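Local coordinates for secretin XcpQ (Pseudomonas aeruginosa, PDB 4E9J), which forms the outer membrane channel of the type II secretion system, through which proteins such as elastase LasB are exported, its N0, N1 and N2 domains lying in the periplasm, at residues R116-Q121 with R162-I167; S179-R184 with L236-D241; G186-A191 with R217-I222; V194-M199 with A210-D215. All coordinates share one frame; numbering follows the deposited sequence.

Interaction 1 of 4, residues R116-Q121 with R162-I167; sequences RVIQVQ and RIEDVI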
loop_
_atom_site.group_PDB
_atom_site.type_symbol
_atom_site.label_atom_id
_atom_site.label_comp_id
_atom_site.label_asym_id
_atom_site.label_seq_id
_atom_site.Cartn_x
_atom_site.Cartn_y
_atom_site.Cartn_z
ATOM N N ARG A 116 -17.708 -3.912 -3.300
ATOM C CA ARG A 116 -18.270 -4.927 -2.425
ATOM C C ARG A 116 -17.488 -5.076 -1.119
ATOM O O ARG A 116 -16.263 -5.061 -1.157
ATOM C CB ARG A 116 -18.261 -6.286 -3.152
ATOM C CG ARG A 116 -19.151 -7.286 -2.443
ATOM C CD ARG A 116 -19.103 -8.650 -3.047
ATOM N NE ARG A 116 -19.768 -8.693 -4.349
ATOM C CZ ARG A 116 -19.916 -9.789 -5.076
ATOM N NH1 ARG A 116 -19.426 -10.951 -4.647
ATOM N NH2 ARG A 116 -20.537 -9.732 -6.255
ATOM N N VAL A 117 -18.181 -5.228 0.024
ATOM C CA VAL A 117 -17.563 -5.496 1.319
ATOM C C VAL A 117 -17.596 -7.017 1.482
ATOM O O VAL A 117 -18.647 -7.632 1.305
ATOM C CB VAL A 117 -18.305 -4.802 2.486
ATOM C CG1 VAL A 117 -17.645 -5.135 3.823
ATOM C CG2 VAL A 117 -18.350 -3.294 2.298
ATOM N N ILE A 118 -16.453 -7.622 1.788
ATOM C CA ILE A 118 -16.299 -9.073 1.945
ATOM C C ILE A 118 -15.911 -9.307 3.380
ATOM O O ILE A 118 -14.836 -8.887 3.781
ATOM C CB ILE A 118 -15.224 -9.648 0.970
ATOM C CG1 ILE A 118 -15.610 -9.350 -0.499
ATOM C CG2 ILE A 118 -15.078 -11.162 1.151
ATOM C CD1 ILE A 118 -14.613 -9.863 -1.574
ATOM N N GLN A 119 -16.766 -9.934 4.179
ATOM C CA GLN A 119 -16.399 -10.215 5.558
ATOM C C GLN A 119 -15.532 -11.479 5.551
ATOM O O GLN A 119 -15.744 -12.362 4.730
ATOM C CB GLN A 119 -17.645 -10.417 6.426
ATOM C CG GLN A 119 -17.327 -10.432 7.923
ATOM C CD GLN A 119 -18.418 -9.774 8.718
ATOM O OE1 GLN A 119 -19.403 -10.410 9.084
ATOM N NE2 GLN A 119 -18.297 -8.477 8.952
ATOM N N VAL A 120 -14.489 -11.492 6.377
ATOM C CA VAL A 120 -13.549 -12.619 6.533
ATOM C C VAL A 120 -13.851 -13.220 7.903
ATOM O O VAL A 120 -13.961 -12.494 8.881
ATOM C CB VAL A 120 -12.087 -12.136 6.388
ATOM C CG1 VAL A 120 -11.098 -13.276 6.594
ATOM C CG2 VAL A 120 -11.879 -11.498 5.010
ATOM N N GLN A 121 -14.000 -14.535 7.966
ATOM C CA GLN A 121 -14.389 -15.238 9.183
ATOM C C GLN A 121 -13.283 -15.578 10.176
ATOM O O GLN A 121 -13.414 -15.237 11.344
ATOM C CB GLN A 121 -15.131 -16.539 8.793
ATOM N N ARG A 162 -14.793 -14.046 -8.193
ATOM C CA ARG A 162 -13.581 -14.869 -8.287
ATOM C C ARG A 162 -12.669 -14.599 -7.097
ATOM O O ARG A 162 -12.174 -15.552 -6.494
ATOM C CB ARG A 162 -12.833 -14.631 -9.612
ATOM N N ILE A 163 -12.497 -13.310 -6.711
ATOM C CA ILE A 163 -11.663 -12.950 -5.552
ATOM C C ILE A 163 -12.307 -13.456 -4.251
ATOM O O ILE A 163 -11.598 -13.898 -3.349
ATOM C CB ILE A 163 -11.340 -11.433 -5.534
ATOM C CG1 ILE A 163 -10.466 -11.056 -6.735
ATOM C CG2 ILE A 163 -10.636 -11.013 -4.205
ATOM C CD1 ILE A 163 -10.470 -9.589 -7.061
ATOM N N GLU A 164 -13.629 -13.376 -4.142
ATOM C CA GLU A 164 -14.329 -13.894 -2.962
ATOM C C GLU A 164 -14.043 -15.416 -2.737
ATOM O O GLU A 164 -13.901 -15.822 -1.584
ATOM C CB GLU A 164 -15.832 -13.572 -3.039
ATOM C CG GLU A 164 -16.592 -13.812 -1.743
ATOM C CD GLU A 164 -17.819 -12.946 -1.512
ATOM O OE1 GLU A 164 -18.289 -12.288 -2.468
ATOM O OE2 GLU A 164 -18.316 -12.935 -0.362
ATOM N N ASP A 165 -13.923 -16.240 -3.813
ATOM C CA ASP A 165 -13.557 -17.669 -3.676
ATOM C C ASP A 165 -12.118 -17.835 -3.194
ATOM O O ASP A 165 -11.855 -18.763 -2.439
ATOM C CB ASP A 165 -13.733 -18.441 -4.992
ATOM N N VAL A 166 -11.194 -16.953 -3.625
ATOM C CA VAL A 166 -9.777 -17.009 -3.231
ATOM C C VAL A 166 -9.670 -16.680 -1.746
ATOM O O VAL A 166 -8.949 -17.356 -1.019
ATOM C CB VAL A 166 -8.899 -16.074 -4.113
ATOM C CG1 VAL A 166 -7.476 -15.940 -3.561
ATOM C CG2 VAL A 166 -8.863 -16.574 -5.551
ATOM N N ILE A 167 -10.408 -15.669 -1.298
ATOM C CA ILE A 167 -10.459 -15.281 0.118
ATOM C C ILE A 167 -10.996 -16.445 0.947
ATOM O O ILE A 167 -10.391 -16.778 1.956
ATOM C CB ILE A 167 -11.277 -13.975 0.345
ATOM C CG1 ILE A 167 -10.562 -12.769 -0.294
ATOM C CG2 ILE A 167 -11.492 -13.737 1.847
ATOM C CD1 ILE A 167 -11.383 -11.579 -0.493
#

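Interaction 2 of 4, residues S179-R184 with L236-D241; sequences SVINLR and LAQSLD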
loop_
_atom_site.group_PDB
_atom_site.type_symbol
_atom_site.label_atom_id
_atom_site.label_comp_id
_atom_site.label_asym_id
_atom_site.label_seq_id
_atom_site.Cartn_x
_atom_site.Cartn_y
_atom_site.Cartn_z
ATOM N N SER A 179 6.866 -16.270 1.132
ATOM C CA SER A 179 8.132 -15.936 0.477
ATOM C C SER A 179 7.831 -15.390 -0.911
ATOM O O SER A 179 6.892 -15.847 -1.565
ATOM C CB SER A 179 9.053 -17.139 0.357
ATOM O OG SER A 179 9.586 -17.407 1.635
ATOM N N VAL A 180 8.612 -14.407 -1.338
ATOM C CA VAL A 180 8.491 -13.767 -2.641
ATOM C C VAL A 180 9.733 -14.045 -3.496
ATOM O O VAL A 180 10.855 -13.869 -3.018
ATOM C CB VAL A 180 8.263 -12.264 -2.447
ATOM C CG1 VAL A 180 8.335 -11.530 -3.775
ATOM C CG2 VAL A 180 6.943 -12.017 -1.733
ATOM N N ILE A 181 9.512 -14.477 -4.765
ATOM C CA ILE A 181 10.567 -14.742 -5.746
ATOM C C ILE A 181 10.324 -13.912 -6.981
ATOM O O ILE A 181 9.332 -14.132 -7.663
ATOM C CB ILE A 181 10.671 -16.211 -6.134
ATOM C CG1 ILE A 181 10.889 -17.074 -4.925
ATOM C CG2 ILE A 181 11.812 -16.427 -7.177
ATOM C CD1 ILE A 181 10.673 -18.494 -5.213
ATOM N N ASN A 182 11.242 -13.012 -7.293
ATOM C CA ASN A 182 11.195 -12.153 -8.473
ATOM C C ASN A 182 11.862 -12.940 -9.577
ATOM O O ASN A 182 13.045 -13.163 -9.512
ATOM C CB ASN A 182 11.966 -10.873 -8.218
ATOM C CG ASN A 182 11.383 -10.102 -7.084
ATOM O OD1 ASN A 182 10.403 -9.415 -7.246
ATOM N ND2 ASN A 182 11.930 -10.250 -5.895
ATOM N N LEU A 183 11.119 -13.416 -10.556
ATOM C CA LEU A 183 11.692 -14.250 -11.612
ATOM C C LEU A 183 12.475 -13.409 -12.611
ATOM O O LEU A 183 11.904 -12.516 -13.220
ATOM C CB LEU A 183 10.584 -15.040 -12.322
ATOM C CG LEU A 183 9.709 -15.926 -11.459
ATOM C CD1 LEU A 183 8.454 -16.267 -12.183
ATOM C CD2 LEU A 183 10.435 -17.174 -11.024
ATOM N N ARG A 184 13.784 -13.672 -12.764
ATOM C CA ARG A 184 14.619 -12.910 -13.709
ATOM C C ARG A 184 14.521 -13.430 -15.162
ATOM O O ARG A 184 14.643 -12.644 -16.081
ATOM C CB ARG A 184 16.098 -12.927 -13.239
ATOM C CG ARG A 184 17.029 -12.081 -14.080
ATOM C CD ARG A 184 18.412 -11.954 -13.464
ATOM N NE ARG A 184 19.297 -11.113 -14.271
ATOM C CZ ARG A 184 20.606 -10.955 -14.075
ATOM N NH1 ARG A 184 21.225 -11.602 -13.088
ATOM N NH2 ARG A 184 21.311 -10.156 -14.868
ATOM N N LEU A 236 12.451 -25.260 -5.045
ATOM C CA LEU A 236 11.922 -25.786 -6.315
ATOM C C LEU A 236 11.661 -24.653 -7.310
ATOM O O LEU A 236 11.968 -24.818 -8.485
ATOM C CB LEU A 236 10.612 -26.566 -6.092
ATOM C CG LEU A 236 10.095 -27.360 -7.323
ATOM C CD1 LEU A 236 11.029 -28.515 -7.680
ATOM C CD2 LEU A 236 8.689 -27.903 -7.097
ATOM N N ALA A 237 11.043 -23.539 -6.855
ATOM C CA ALA A 237 10.785 -22.355 -7.694
ATOM C C ALA A 237 12.077 -21.763 -8.231
ATOM O O ALA A 237 12.144 -21.410 -9.416
ATOM C CB ALA A 237 10.014 -21.311 -6.911
ATOM N N GLN A 238 13.135 -21.749 -7.426
ATOM C CA GLN A 238 14.409 -21.233 -7.908
ATOM C C GLN A 238 15.010 -22.063 -9.045
ATOM O O GLN A 238 15.542 -21.469 -9.981
ATOM C CB GLN A 238 15.369 -20.970 -6.741
ATOM C CG GLN A 238 14.896 -19.794 -5.853
ATOM C CD GLN A 238 15.004 -18.454 -6.516
ATOM O OE1 GLN A 238 15.425 -18.336 -7.670
ATOM N NE2 GLN A 238 14.635 -17.400 -5.789
ATOM N N SER A 239 14.761 -23.394 -9.080
ATOM C CA SER A 239 15.228 -24.243 -10.183
ATOM C C SER A 239 14.515 -23.968 -11.526
ATOM O O SER A 239 15.041 -24.352 -12.563
ATOM C CB SER A 239 15.123 -25.727 -9.817
ATOM O OG SER A 239 13.804 -26.241 -9.944
ATOM N N LEU A 240 13.318 -23.355 -11.521
ATOM C CA LEU A 240 12.602 -23.020 -12.756
ATOM C C LEU A 240 13.078 -21.701 -13.345
ATOM O O LEU A 240 12.798 -21.425 -14.509
ATOM C CB LEU A 240 11.088 -22.933 -12.515
ATOM C CG LEU A 240 10.442 -24.175 -11.898
ATOM C CD1 LEU A 240 8.942 -23.958 -11.716
ATOM C CD2 LEU A 240 10.724 -25.439 -12.727
ATOM N N ASP A 241 13.771 -20.882 -12.552
ATOM C CA ASP A 241 14.315 -19.612 -13.005
ATOM C C ASP A 241 15.833 -19.677 -13.189
ATOM O O ASP A 241 16.535 -18.737 -12.859
ATOM C CB ASP A 241 13.912 -18.529 -11.996
ATOM C CG ASP A 241 14.020 -17.125 -12.524
ATOM O OD1 ASP A 241 13.555 -16.871 -13.659
ATOM O OD2 ASP A 241 14.511 -16.262 -11.787
#

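Interaction 3 of 4, residues G186-A191 with R217-I222; sequences GWVMDA and RTNRLI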
loop_
_atom_site.group_PDB
_atom_site.type_symbol
_atom_site.label_atom_id
_atom_site.label_comp_id
_atom_site.label_asym_id
_atom_site.label_seq_id
_atom_site.Cartn_x
_atom_site.Cartn_y
_atom_site.Cartn_z
ATOM N N GLY A 186 12.389 -16.629 -16.229
ATOM C CA GLY A 186 11.127 -17.279 -16.519
ATOM C C GLY A 186 9.946 -16.341 -16.598
ATOM O O GLY A 186 10.010 -15.184 -16.163
ATOM N N TRP A 187 8.927 -16.817 -17.310
ATOM C CA TRP A 187 7.647 -16.156 -17.449
ATOM C C TRP A 187 6.791 -16.660 -16.273
ATOM O O TRP A 187 6.658 -17.854 -16.106
ATOM C CB TRP A 187 7.002 -16.527 -18.778
ATOM C CG TRP A 187 5.545 -16.209 -18.857
ATOM C CD1 TRP A 187 4.546 -17.064 -19.194
ATOM C CD2 TRP A 187 4.959 -14.915 -18.790
ATOM N NE1 TRP A 187 3.373 -16.380 -19.347
ATOM C CE2 TRP A 187 3.582 -15.068 -19.029
ATOM C CE3 TRP A 187 5.457 -13.635 -18.504
ATOM C CZ2 TRP A 187 2.703 -13.984 -19.049
ATOM C CZ3 TRP A 187 4.577 -12.573 -18.468
ATOM C CH2 TRP A 187 3.219 -12.749 -18.745
ATOM N N VAL A 188 6.294 -15.738 -15.437
ATOM C CA VAL A 188 5.476 -15.986 -14.232
ATOM C C VAL A 188 4.393 -17.072 -14.288
ATOM O O VAL A 188 4.295 -17.879 -13.379
ATOM C CB VAL A 188 4.910 -14.629 -13.698
ATOM C CG1 VAL A 188 4.022 -13.922 -14.736
ATOM C CG2 VAL A 188 4.172 -14.816 -12.398
ATOM N N MET A 189 3.595 -17.090 -15.341
ATOM C CA MET A 189 2.469 -18.010 -15.514
ATOM C C MET A 189 2.952 -19.413 -15.813
ATOM O O MET A 189 2.315 -20.372 -15.374
ATOM C CB MET A 189 1.508 -17.522 -16.608
ATOM C CG MET A 189 0.987 -16.104 -16.408
ATOM S SD MET A 189 0.387 -15.728 -14.729
ATOM C CE MET A 189 -1.079 -16.715 -14.697
ATOM N N ASP A 190 4.093 -19.556 -16.488
ATOM C CA ASP A 190 4.636 -20.883 -16.747
ATOM C C ASP A 190 5.144 -21.474 -15.451
ATOM O O ASP A 190 4.877 -22.635 -15.171
ATOM C CB ASP A 190 5.810 -20.838 -17.734
ATOM C CG ASP A 190 5.431 -20.574 -19.160
ATOM O OD1 ASP A 190 4.240 -20.737 -19.495
ATOM O OD2 ASP A 190 6.317 -20.177 -19.935
ATOM N N ALA A 191 5.912 -20.678 -14.678
ATOM C CA ALA A 191 6.471 -21.166 -13.416
ATOM C C ALA A 191 5.359 -21.613 -12.474
ATOM O O ALA A 191 5.455 -22.687 -11.893
ATOM C CB ALA A 191 7.300 -20.071 -12.755
ATOM N N ARG A 217 2.045 -8.560 -12.592
ATOM C CA ARG A 217 2.488 -7.166 -12.730
ATOM C C ARG A 217 3.970 -6.981 -12.539
ATOM O O ARG A 217 4.559 -6.170 -13.234
ATOM C CB ARG A 217 1.704 -6.178 -11.840
ATOM N N THR A 218 4.591 -7.724 -11.600
ATOM C CA THR A 218 6.030 -7.607 -11.324
ATOM C C THR A 218 6.795 -8.897 -11.612
ATOM O O THR A 218 7.978 -8.998 -11.284
ATOM C CB THR A 218 6.226 -7.089 -9.903
ATOM O OG1 THR A 218 5.532 -7.957 -9.003
ATOM C CG2 THR A 218 5.724 -5.657 -9.734
ATOM N N ASN A 219 6.155 -9.846 -12.313
ATOM C CA ASN A 219 6.760 -11.104 -12.705
ATOM C C ASN A 219 7.378 -11.816 -11.504
ATOM O O ASN A 219 8.563 -12.194 -11.529
ATOM C CB ASN A 219 7.790 -10.910 -13.839
ATOM C CG ASN A 219 8.034 -12.199 -14.597
ATOM O OD1 ASN A 219 7.102 -12.851 -15.004
ATOM N ND2 ASN A 219 9.264 -12.636 -14.784
ATOM N N ARG A 220 6.577 -11.981 -10.456
ATOM C CA ARG A 220 7.035 -12.634 -9.226
ATOM C C ARG A 220 6.023 -13.649 -8.677
ATOM O O ARG A 220 4.818 -13.560 -8.945
ATOM C CB ARG A 220 7.364 -11.563 -8.186
ATOM C CG ARG A 220 6.175 -10.922 -7.579
ATOM C CD ARG A 220 6.534 -9.808 -6.618
ATOM N NE ARG A 220 5.329 -9.361 -5.921
ATOM C CZ ARG A 220 5.293 -8.680 -4.778
ATOM N NH1 ARG A 220 4.129 -8.371 -4.222
ATOM N NH2 ARG A 220 6.420 -8.322 -4.173
ATOM N N LEU A 221 6.526 -14.609 -7.892
ATOM C CA LEU A 221 5.725 -15.639 -7.257
ATOM C C LEU A 221 5.643 -15.359 -5.784
ATOM O O LEU A 221 6.648 -15.000 -5.163
ATOM C CB LEU A 221 6.390 -17.019 -7.408
ATOM C CG LEU A 221 6.630 -17.509 -8.817
ATOM C CD1 LEU A 221 7.381 -18.825 -8.791
ATOM C CD2 LEU A 221 5.331 -17.636 -9.577
ATOM N N ILE A 222 4.476 -15.611 -5.207
ATOM C CA ILE A 222 4.259 -15.528 -3.756
ATOM C C ILE A 222 3.999 -16.960 -3.319
ATOM O O ILE A 222 3.094 -17.580 -3.851
ATOM C CB ILE A 222 3.111 -14.604 -3.415
ATOM C CG1 ILE A 222 3.432 -13.171 -3.855
ATOM C CG2 ILE A 222 2.795 -14.663 -1.923
ATOM C CD1 ILE A 222 2.180 -12.286 -3.994
#

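Interaction 4 of 4, residues V194-M199 with A210-D215; sequences VLNNAM and AQVIAD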
loop_
_atom_site.group_PDB
_atom_site.type_symbol
_atom_site.label_atom_id
_atom_site.label_comp_id
_atom_site.label_asym_id
_atom_site.label_seq_id
_atom_site.Cartn_x
_atom_site.Cartn_y
_atom_site.Cartn_z
ATOM N N VAL A 194 3.847 -25.018 -13.687
ATOM C CA VAL A 194 4.768 -26.143 -13.424
ATOM C C VAL A 194 4.763 -26.523 -11.938
ATOM O O VAL A 194 4.748 -27.704 -11.595
ATOM C CB VAL A 194 6.196 -25.781 -13.908
ATOM C CG1 VAL A 194 7.244 -26.720 -13.314
ATOM C CG2 VAL A 194 6.271 -25.825 -15.417
ATOM N N LEU A 195 4.826 -25.522 -11.062
ATOM C CA LEU A 195 4.836 -25.764 -9.627
ATOM C C LEU A 195 3.539 -26.366 -9.138
ATOM O O LEU A 195 3.587 -27.334 -8.385
ATOM C CB LEU A 195 5.165 -24.472 -8.866
ATOM C CG LEU A 195 6.591 -23.989 -9.085
ATOM C CD1 LEU A 195 6.764 -22.573 -8.569
ATOM C CD2 LEU A 195 7.609 -24.960 -8.500
ATOM N N ASN A 196 2.392 -25.868 -9.626
ATOM C CA ASN A 196 1.086 -26.419 -9.276
ATOM C C ASN A 196 0.921 -27.837 -9.799
ATOM O O ASN A 196 0.439 -28.691 -9.069
ATOM C CB ASN A 196 -0.033 -25.546 -9.835
ATOM C CG ASN A 196 -0.183 -24.267 -9.074
ATOM O OD1 ASN A 196 0.066 -24.212 -7.867
ATOM N ND2 ASN A 196 -0.696 -23.232 -9.733
ATOM N N ASN A 197 1.315 -28.080 -11.065
ATOM C CA ASN A 197 1.252 -29.425 -11.661
ATOM C C ASN A 197 2.098 -30.398 -10.856
ATOM O O ASN A 197 1.576 -31.425 -10.439
ATOM C CB ASN A 197 1.695 -29.408 -13.140
ATOM C CG ASN A 197 0.643 -28.902 -14.079
ATOM O OD1 ASN A 197 -0.498 -28.626 -13.695
ATOM N ND2 ASN A 197 1.000 -28.790 -15.345
ATOM N N ALA A 198 3.363 -30.057 -10.567
ATOM C CA ALA A 198 4.233 -30.926 -9.753
ATOM C C ALA A 198 3.647 -31.240 -8.363
ATOM O O ALA A 198 3.758 -32.383 -7.909
ATOM C CB ALA A 198 5.613 -30.315 -9.612
ATOM N N MET A 199 3.019 -30.248 -7.698
ATOM C CA MET A 199 2.396 -30.488 -6.394
ATOM C C MET A 199 1.159 -31.381 -6.525
ATOM O O MET A 199 1.009 -32.295 -5.718
ATOM C CB MET A 199 2.040 -29.187 -5.669
ATOM C CG MET A 199 3.252 -28.492 -5.100
ATOM S SD MET A 199 2.819 -27.117 -4.042
ATOM C CE MET A 199 2.062 -26.000 -5.255
ATOM N N ALA A 210 2.337 -26.685 0.380
ATOM C CA ALA A 210 2.627 -25.306 0.004
ATOM C C ALA A 210 1.719 -24.878 -1.164
ATOM O O ALA A 210 1.040 -25.711 -1.742
ATOM C CB ALA A 210 4.089 -25.149 -0.352
ATOM N N GLN A 211 1.641 -23.580 -1.442
ATOM C CA GLN A 211 0.746 -23.029 -2.476
ATOM C C GLN A 211 1.463 -21.859 -3.157
ATOM O O GLN A 211 2.341 -21.273 -2.524
ATOM C CB GLN A 211 -0.569 -22.603 -1.798
ATOM C CG GLN A 211 -1.505 -21.708 -2.624
ATOM C CD GLN A 211 -2.751 -21.315 -1.863
ATOM O OE1 GLN A 211 -3.075 -21.859 -0.808
ATOM N NE2 GLN A 211 -3.495 -20.364 -2.392
ATOM N N VAL A 212 1.133 -21.570 -4.443
ATOM C CA VAL A 212 1.747 -20.500 -5.264
ATOM C C VAL A 212 0.689 -19.503 -5.627
ATOM O O VAL A 212 -0.382 -19.939 -6.021
ATOM C CB VAL A 212 2.320 -21.040 -6.622
ATOM C CG1 VAL A 212 3.083 -19.947 -7.370
ATOM C CG2 VAL A 212 3.216 -22.237 -6.449
ATOM N N ILE A 213 0.998 -18.187 -5.602
ATOM C CA ILE A 213 0.153 -17.121 -6.129
ATOM C C ILE A 213 1.052 -16.385 -7.142
ATOM O O ILE A 213 2.120 -15.875 -6.772
ATOM C CB ILE A 213 -0.396 -16.147 -5.059
ATOM C CG1 ILE A 213 -1.471 -16.872 -4.188
ATOM C CG2 ILE A 213 -0.968 -14.881 -5.712
ATOM C CD1 ILE A 213 -1.927 -16.120 -2.941
ATOM N N ALA A 214 0.588 -16.332 -8.397
ATOM C CA ALA A 214 1.285 -15.630 -9.455
ATOM C C ALA A 214 1.029 -14.118 -9.292
ATOM O O ALA A 214 -0.081 -13.738 -8.974
ATOM C CB ALA A 214 0.756 -16.121 -10.794
ATOM N N ASP A 215 2.030 -13.266 -9.465
ATOM C CA ASP A 215 1.856 -11.807 -9.444
ATOM C C ASP A 215 2.507 -11.310 -10.701
ATOM O O ASP A 215 3.695 -10.983 -10.734
ATOM C CB ASP A 215 2.432 -11.183 -8.170
ATOM C CG ASP A 215 2.323 -9.672 -8.064
ATOM O OD1 ASP A 215 1.657 -9.060 -8.925
ATOM O OD2 ASP A 215 2.830 -9.111 -7.069
HETATM O O HOH W 1 -0.679 -23.585 -5.557
HETATM O O HOH W 2 -1.377 -20.587 -8.539
#

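Interaction 1 of 4, residues R116-Q121 with R162-I167
Glu164 is the first residue of helix 162-167 to reach the strand in force, and it meets two side chains there, Arg116 and Ile118. Its CG stands anti to the backbone N (chi1 -168°), and beyond it the extended chain carries the carboxylate to the strand. OE1 takes the NH1 of Arg116 at 2.8 Å in a salt bridge. The oxygen sits at the edge of the guanidinium, only 5° out of its plane, but the hydrogen bond is bent, with an N-H...O angle of 141°, and the carboxylate is turned well away from the guanidinium plane. The Arg116 chain is bent at chi3, and its NE makes a second salt bridge, to Glu114. The other oxygen, OE2, rests 4.0 Å from Ile118 CG2.

One helical turn on, Ile167 carries the apolar half. Its CD1 comes to 3.8 Å from Ile118 CD1, while its CG2 branch, crossing Val120 at about a right angle, lies 3.9 Å from Val120 CG2. Ile167 also packs on Leu128 and Ile132, and Val120 on Val125 and Leu128, so both helices of the N1 domain meet this strand segment.

The contact is thus split by chemistry: buried branched aliphatics hold helix against sheet, and the partly exposed ion pair lies beside them; the arginine, shared by Glu164 and Glu114, would be expected to favour the charged form of both acids.

Interaction 2 of 4, residues S179-R184 with L236-D241
Ile181 and Gln238 face each other with CA atoms 7.8 Å apart, and the backbones draw closer further on, to 6.1 Å between the CA atoms of Leu183 and Asp241, both of which lie in loops. Around Ile181 the packing is close: its CD1 presses on Ala237 CB at 3.4 Å, tighter than usual for two carbons. Gln238 bends at chi2 (-70°) so that its amide comes over the other branch, with NE2 3.3 Å from Ile181 CG2; that nitrogen also has a weak hydrogen bond to Asp177 of the second subunit. This is the closing helix of the βαββα fold of the N2 domain, laid against its first strand, 178-182, at the sheet edge that continues antiparallel into the second subunit. Around Leu183 and Arg184 the carboxylate of Asp241 turns to the chain leaving that strand and is gripped by three successive backbone amides: OD2 receives Arg184 N at 2.9 Å on its syn lone pair, with an N-H...O angle of 153°, while OD1 takes those of Tyr185 and Gly186. Leu183 CD2 lies against the carbon stem of the same side chain, 3.9 Å from Asp241 CB.

Interaction 3 of 4, residues G186-A191 with R217-I222
Asn219 reaches across to Gly186 and Val188 with both ends of its carboxamide, and these two hydrogen bonds are the polar part of the contact. ND2 donates a hydrogen bond to Gly186 O at 3.0 Å, almost straight at 172° and in the plane of the amide. OD1 accepts Val188 N, also at 3.0 Å, from a donor somewhat tilted out of the carbonyl plane. One side chain so spans Trp187, the N-cap residue, and holds the peptide groups before and after it at the start of helix 188-201. ND2 has a further acceptor in Leu183 O, so the amide's rotation is well fixed. Asn219 adopts left-handed backbone angles and is part of a G1 beta bulge, facing Asp215 together with Arg220.

The van der Waals contacts fan out from Val188. Its CB lies 3.1 Å from Asn219 OD1. CG1, between the backbone N and the carbonyl carbon (chi1 60°), lies over the rim of the Trp187 ring and 3.3 Å from the same OD1. The other methyl, CG2, is directed at the strand, 3.7 Å from Arg220 O. The apolar pairs involve Leu221: Val188 CG2 is 4.2 Å from its CD2, and one turn later Ala191 CB meets CD1, again at 4.2 Å.

Leu221 also packs on Leu183 and on Val212 of the outer strand 211-215, while Arg220, pointing away, makes a salt bridge with Asp215 and bonds Tyr178 of the second subunit. The first turn of helix 188-201 is thereby set on the central strand of the N2 sheet, 220-224.

Interaction 4 of 4, residues V194-M199 with A210-D215
Val212 stands at the middle of this contact, with Leu195, Asn196 and Met199 of the helix arranged round one of its methyls. Helix 194-199 and strand 211-215 run nearly antiparallel, at 160°, with their axes 8.7 Å apart. Val212 CG1 is anti to the backbone N (chi1 -174°), which puts the other branch, CG2, beside that nitrogen and facing the helix. Leu195 crosses the valine at about a right angle and touches CG2 through its CB, 3.8 Å away; it continues inward to Leu221 and the closing helix 227-240. Met199 comes in obliquely from one turn further on. The bend at chi3 (-66°) turns CE toward the same methyl, 4.1 Å away; SD lies 3.2 Å from Ala210 O, a close sulfur-to-carbonyl approach.

Asn196 passes more to the flank, its OD1 about 4.0 Å from Val212 CG2, and its polar end is linked to the strand through water. One water accepts Val212 N at 2.9 Å and approaches Asn196 OD1, but at an unusually short 2.5 Å that leaves its position less certain. A second accepts a hydrogen bond from Asn196 ND2 at 3.0 Å and donates one to Val212 O. The waters thus serve the N-H and C=O of a residue whose strand neighbours, Gln211 and Ile213, pair with Leu224 and Ile222 on the other side.

The arrangement is that of a helix packed on the edge strand of a three-stranded antiparallel sheet, here in the βαββα fold of the N2 domain.

Overall arrangement
Following the chain from the N terminus, interaction 1 comes first and closes a 40-residue loop within the N1 domain, binding strand 114-119 to helix 157-171. It is complete before N2 begins, and its nearest atoms stay about 6 Å or more from those of the others. The remaining three nest like shells in N2. Interaction 2 closes the whole domain, first strand to last helix; interaction 3 lies inside it, joining the start of helix 188-201 to the central strand; interaction 4 lies inside that, joining the same helix to strand 211-215. All three share one sheet, and the two helices on it meet where Val194 packs on Leu240.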